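Local coordinates for protein hypothetical bacterial 6-phosphogluconolactonase (Bacteroides fragilis, PDB 3SCY) that probably hydrolyses 6-phosphogluconolactone to 6-phosphogluconate, a step of the pentose phosphate pathway, at residues D263-Y274 / R309-L320. Residues are numbered along the deposited sequence; the frame is centred on the assembly and turned at random.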
loop_
_atom_site.group_PDB
_atom_site.type_symbol
_atom_site.label_atom_id
_atom_site.label_comp_id
_atom_site.label_asym_id
_atom_site.label_seq_id
_atom_site.Cartn_x
_atom_site.Cartn_y
_atom_site.Cartn_z
ATOM N N ASP A 263 6.378 -5.132 -0.242
ATOM C CA ASP A 263 5.949 -3.947 0.480
ATOM C C ASP A 263 7.091 -3.282 1.279
ATOM O O ASP A 263 8.178 -3.826 1.414
ATOM C CB ASP A 263 4.792 -4.329 1.401
ATOM C CG ASP A 263 3.834 -3.204 1.755
ATOM O OD1 ASP A 263 3.971 -2.079 1.170
ATOM O OD2 ASP A 263 2.931 -3.449 2.577
ATOM N N ILE A 264 6.829 -2.065 1.730
ATOM C CA ILE A 264 7.837 -1.269 2.420
ATOM C C ILE A 264 7.177 -0.390 3.469
ATOM O O ILE A 264 6.159 0.261 3.212
ATOM C CB ILE A 264 8.648 -0.415 1.379
ATOM C CG1 ILE A 264 9.862 0.262 2.043
ATOM C CG2 ILE A 264 7.740 0.597 0.614
ATOM C CD1 ILE A 264 10.860 0.894 0.991
ATOM N N HIS A 265 7.773 -0.382 4.699
ATOM C CA HIS A 265 7.263 0.383 5.818
ATOM C C HIS A 265 8.365 0.814 6.743
ATOM O O HIS A 265 9.322 0.074 6.981
ATOM C CB HIS A 265 6.236 -0.420 6.651
ATOM C CG HIS A 265 4.998 -0.778 5.907
ATOM N ND1 HIS A 265 3.890 0.052 5.918
ATOM C CD2 HIS A 265 4.740 -1.845 5.118
ATOM C CE1 HIS A 265 3.001 -0.534 5.133
ATOM N NE2 HIS A 265 3.475 -1.666 4.611
ATOM N N LEU A 266 8.214 2.016 7.280
ATOM C CA LEU A 266 9.088 2.506 8.306
ATOM C C LEU A 266 8.449 2.217 9.638
ATOM O O LEU A 266 7.214 2.311 9.767
ATOM C CB LEU A 266 9.288 4.033 8.154
ATOM C CG LEU A 266 10.262 4.486 7.095
ATOM C CD1 LEU A 266 9.990 5.898 6.677
ATOM C CD2 LEU A 266 11.697 4.392 7.590
ATOM N N SER A 267 9.270 1.950 10.664
ATOM C CA SER A 267 8.741 1.882 12.018
ATOM C C SER A 267 8.187 3.297 12.378
ATOM O O SER A 267 8.707 4.306 11.867
ATOM C CB SER A 267 9.811 1.414 13.017
ATOM O OG SER A 267 10.974 2.224 13.001
ATOM N N PRO A 268 7.145 3.388 13.213
ATOM C CA PRO A 268 6.608 4.723 13.575
ATOM C C PRO A 268 7.657 5.681 14.157
ATOM O O PRO A 268 7.538 6.877 13.902
ATOM C CB PRO A 268 5.514 4.399 14.598
ATOM C CG PRO A 268 5.084 3.012 14.257
ATOM C CD PRO A 268 6.357 2.307 13.837
ATOM N N ASP A 269 8.715 5.189 14.878
ATOM C CA ASP A 269 9.766 6.044 15.430
ATOM C C ASP A 269 10.791 6.476 14.357
ATOM O O ASP A 269 11.695 7.254 14.662
ATOM C CB ASP A 269 10.454 5.363 16.635
ATOM C CG ASP A 269 11.177 4.048 16.335
ATOM O OD1 ASP A 269 11.333 3.708 15.141
ATOM O OD2 ASP A 269 11.616 3.383 17.300
ATOM N N GLY A 270 10.644 5.954 13.134
ATOM C CA GLY A 270 11.482 6.271 11.981
ATOM C C GLY A 270 12.886 5.688 12.011
ATOM O O GLY A 270 13.703 5.993 11.132
ATOM N N LYS A 271 13.174 4.856 13.014
ATOM C CA LYS A 271 14.515 4.295 13.192
ATOM C C LYS A 271 14.817 3.083 12.296
ATOM O O LYS A 271 16.001 2.814 12.033
ATOM C CB LYS A 271 14.738 3.910 14.652
ATOM C CG LYS A 271 15.013 5.116 15.539
ATOM C CD LYS A 271 15.526 4.689 16.906
ATOM C CE LYS A 271 15.778 5.873 17.810
ATOM N NZ LYS A 271 16.333 5.454 19.123
ATOM N N TYR A 272 13.779 2.368 11.809
ATOM C CA TYR A 272 14.006 1.194 10.985
ATOM C C TYR A 272 13.085 1.168 9.830
ATOM O O TYR A 272 11.974 1.693 9.908
ATOM C CB TYR A 272 13.835 -0.122 11.792
ATOM C CG TYR A 272 14.901 -0.289 12.848
ATOM C CD1 TYR A 272 16.149 -0.822 12.531
ATOM C CD2 TYR A 272 14.697 0.174 14.143
ATOM C CE1 TYR A 272 17.167 -0.879 13.476
ATOM C CE2 TYR A 272 15.705 0.124 15.094
ATOM C CZ TYR A 272 16.932 -0.419 14.762
ATOM O OH TYR A 272 17.939 -0.445 15.704
ATOM N N LEU A 273 13.577 0.609 8.725
ATOM C CA LEU A 273 12.837 0.413 7.490
ATOM C C LEU A 273 12.759 -1.090 7.226
ATOM O O LEU A 273 13.757 -1.807 7.362
ATOM C CB LEU A 273 13.499 1.150 6.326
ATOM C CG LEU A 273 12.707 1.073 4.998
ATOM C CD1 LEU A 273 12.659 2.384 4.317
ATOM C CD2 LEU A 273 13.244 -0.016 4.060
ATOM N N TYR A 274 11.592 -1.546 6.762
ATOM C CA TYR A 274 11.365 -2.948 6.454
ATOM C C TYR A 274 10.886 -3.086 5.023
ATOM O O TYR A 274 10.072 -2.274 4.563
ATOM C CB TYR A 274 10.293 -3.527 7.417
ATOM C CG TYR A 274 10.737 -3.461 8.859
ATOM C CD1 TYR A 274 10.543 -2.308 9.620
ATOM C CD2 TYR A 274 11.340 -4.556 9.470
ATOM C CE1 TYR A 274 11.010 -2.220 10.936
ATOM C CE2 TYR A 274 11.749 -4.506 10.803
ATOM C CZ TYR A 274 11.607 -3.329 11.522
ATOM O OH TYR A 274 12.053 -3.288 12.822
ATOM N N ARG A 309 3.212 -10.369 0.313
ATOM C CA ARG A 309 2.960 -9.243 -0.597
ATOM C C ARG A 309 2.678 -7.901 0.153
ATOM O O ARG A 309 2.844 -6.810 -0.406
ATOM C CB ARG A 309 1.750 -9.624 -1.468
ATOM C CG ARG A 309 1.147 -8.522 -2.340
ATOM C CD ARG A 309 0.138 -9.127 -3.328
ATOM N NE ARG A 309 -0.620 -8.068 -4.008
ATOM C CZ ARG A 309 -0.566 -7.808 -5.311
ATOM N NH1 ARG A 309 0.190 -8.554 -6.118
ATOM N NH2 ARG A 309 -1.267 -6.798 -5.824
ATOM N N ASN A 310 2.244 -8.005 1.416
ATOM C CA ASN A 310 1.860 -6.853 2.210
ATOM C C ASN A 310 2.123 -7.111 3.672
ATOM O O ASN A 310 2.016 -8.244 4.128
ATOM C CB ASN A 310 0.350 -6.602 1.991
ATOM C CG ASN A 310 -0.187 -5.421 2.770
ATOM O OD1 ASN A 310 -0.584 -5.540 3.933
ATOM N ND2 ASN A 310 -0.109 -4.245 2.182
ATOM N N PHE A 311 2.484 -6.052 4.415
ATOM C CA PHE A 311 2.618 -6.173 5.845
ATOM C C PHE A 311 2.289 -4.803 6.441
ATOM O O PHE A 311 2.016 -3.852 5.705
ATOM C CB PHE A 311 4.015 -6.710 6.267
ATOM C CG PHE A 311 5.196 -5.835 5.967
ATOM C CD1 PHE A 311 5.823 -5.884 4.722
ATOM C CD2 PHE A 311 5.723 -4.995 6.944
ATOM C CE1 PHE A 311 6.925 -5.063 4.450
ATOM C CE2 PHE A 311 6.813 -4.165 6.661
ATOM C CZ PHE A 311 7.406 -4.211 5.416
ATOM N N ILE A 312 2.276 -4.711 7.779
ATOM C CA ILE A 312 1.965 -3.458 8.457
ATOM C C ILE A 312 2.643 -3.471 9.819
ATOM O O ILE A 312 2.871 -4.549 10.389
ATOM C CB ILE A 312 0.428 -3.276 8.573
ATOM C CG1 ILE A 312 0.050 -1.833 8.982
ATOM C CG2 ILE A 312 -0.214 -4.344 9.502
ATOM C CD1 ILE A 312 -1.440 -1.517 8.732
ATOM N N ILE A 313 2.956 -2.273 10.351
ATOM C CA ILE A 313 3.504 -2.106 11.703
ATOM C C ILE A 313 2.413 -1.417 12.540
ATOM O O ILE A 313 1.785 -0.457 12.084
ATOM C CB ILE A 313 4.832 -1.316 11.679
ATOM C CG1 ILE A 313 5.863 -2.042 10.794
ATOM C CG2 ILE A 313 5.373 -1.108 13.108
ATOM C CD1 ILE A 313 7.153 -1.291 10.571
ATOM N N THR A 314 2.219 -1.878 13.779
ATOM C CA THR A 314 1.235 -1.231 14.653
ATOM C C THR A 314 1.681 0.204 14.979
ATOM O O THR A 314 2.889 0.476 15.040
ATOM C CB THR A 314 1.029 -2.059 15.914
ATOM O OG1 THR A 314 2.284 -2.211 16.618
ATOM C CG2 THR A 314 0.369 -3.421 15.622
ATOM N N PRO A 315 0.716 1.121 15.269
ATOM C CA PRO A 315 1.092 2.520 15.567
ATOM C C PRO A 315 2.073 2.673 16.738
ATOM O O PRO A 315 2.884 3.600 16.716
ATOM C CB PRO A 315 -0.251 3.187 15.893
ATOM C CG PRO A 315 -1.243 2.401 15.085
ATOM C CD PRO A 315 -0.751 0.967 15.182
ATOM N N ASN A 316 2.047 1.763 17.729
ATOM C CA ASN A 316 2.960 1.835 18.875
ATOM C C ASN A 316 4.344 1.240 18.531
ATOM O O ASN A 316 5.232 1.234 19.379
ATOM C CB ASN A 316 2.362 1.163 20.111
ATOM C CG ASN A 316 2.253 -0.338 20.068
ATOM O OD1 ASN A 316 2.528 -0.983 19.048
ATOM N ND2 ASN A 316 1.744 -0.921 21.139
ATOM N N GLY A 317 4.484 0.701 17.310
ATOM C CA GLY A 317 5.736 0.105 16.834
ATOM C C GLY A 317 6.069 -1.254 17.401
ATOM O O GLY A 317 7.145 -1.804 17.113
ATOM N N LYS A 318 5.184 -1.831 18.226
ATOM C CA LYS A 318 5.512 -3.080 18.907
ATOM C C LYS A 318 5.403 -4.329 18.028
ATOM O O LYS A 318 6.138 -5.283 18.264
ATOM C CB LYS A 318 4.654 -3.259 20.182
ATOM C CG LYS A 318 4.934 -4.543 20.946
ATOM C CD LYS A 318 4.224 -4.603 22.272
ATOM C CE LYS A 318 4.652 -5.846 23.013
ATOM N NZ LYS A 318 4.036 -5.905 24.359
ATOM N N TYR A 319 4.452 -4.363 17.074
ATOM C CA TYR A 319 4.298 -5.554 16.242
ATOM C C TYR A 319 4.332 -5.236 14.753
ATOM O O TYR A 319 3.965 -4.135 14.311
ATOM C CB TYR A 319 2.963 -6.282 16.546
ATOM C CG TYR A 319 2.855 -6.823 17.947
ATOM C CD1 TYR A 319 3.536 -7.978 18.324
ATOM C CD2 TYR A 319 2.058 -6.195 18.896
ATOM C CE1 TYR A 319 3.444 -8.481 19.620
ATOM C CE2 TYR A 319 1.967 -6.685 20.201
ATOM C CZ TYR A 319 2.657 -7.836 20.554
ATOM O OH TYR A 319 2.603 -8.356 21.840
ATOM N N LEU A 320 4.815 -6.234 13.995
ATOM C CA LEU A 320 4.864 -6.225 12.544
ATOM C C LEU A 320 4.091 -7.458 12.067
ATOM O O LEU A 320 4.415 -8.603 12.441
ATOM C CB LEU A 320 6.335 -6.231 12.081
ATOM C CG LEU A 320 6.560 -5.971 10.582
ATOM C CD1 LEU A 320 7.945 -5.386 10.315
ATOM C CD2 LEU A 320 6.347 -7.239 9.756
#
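F311 and H265 meet on the first strands of two successive blades of the seven-bladed beta-propeller, with second strands and turns adding to the contact, and the pair illustrates how blades cohere without sharing a sheet. Strands 263-266 and 310-313 run nearly parallel, 8° apart, yet side chains fill the space between them. F311 carries much of the contact. From its CB, CG takes the position between backbone N and carbonyl carbon (chi1 65°), which sends the ring toward the neighbouring blade. There CD1 lies against D263 CB, CE1 continues to the D263 backbone, CZ reaches Y274 CB at 3.6 Å with Y274 O at the ring edge, and CE2, CD2 and CG face H265 CD2, CE2 at 3.5 Å. H265 CD2 lies over one face of the F311 ring, offset toward the rim, in an edge-to-face pair. Further along the strands, toward the turns, I313 CD1 touches Y274 CD1, L320 CD1 sits over a face of the Y274 ring, and P268 CD rests on I313 CG2. D263 OD1 is hydrogen-bonded to H215 ND1 of the preceding blade, while OD2 accepts H265 NE2 from above the carboxylate plane at 2.8 Å and, through its anti lone pair, F311 N at 3.2 Å and a nearly straight 167°.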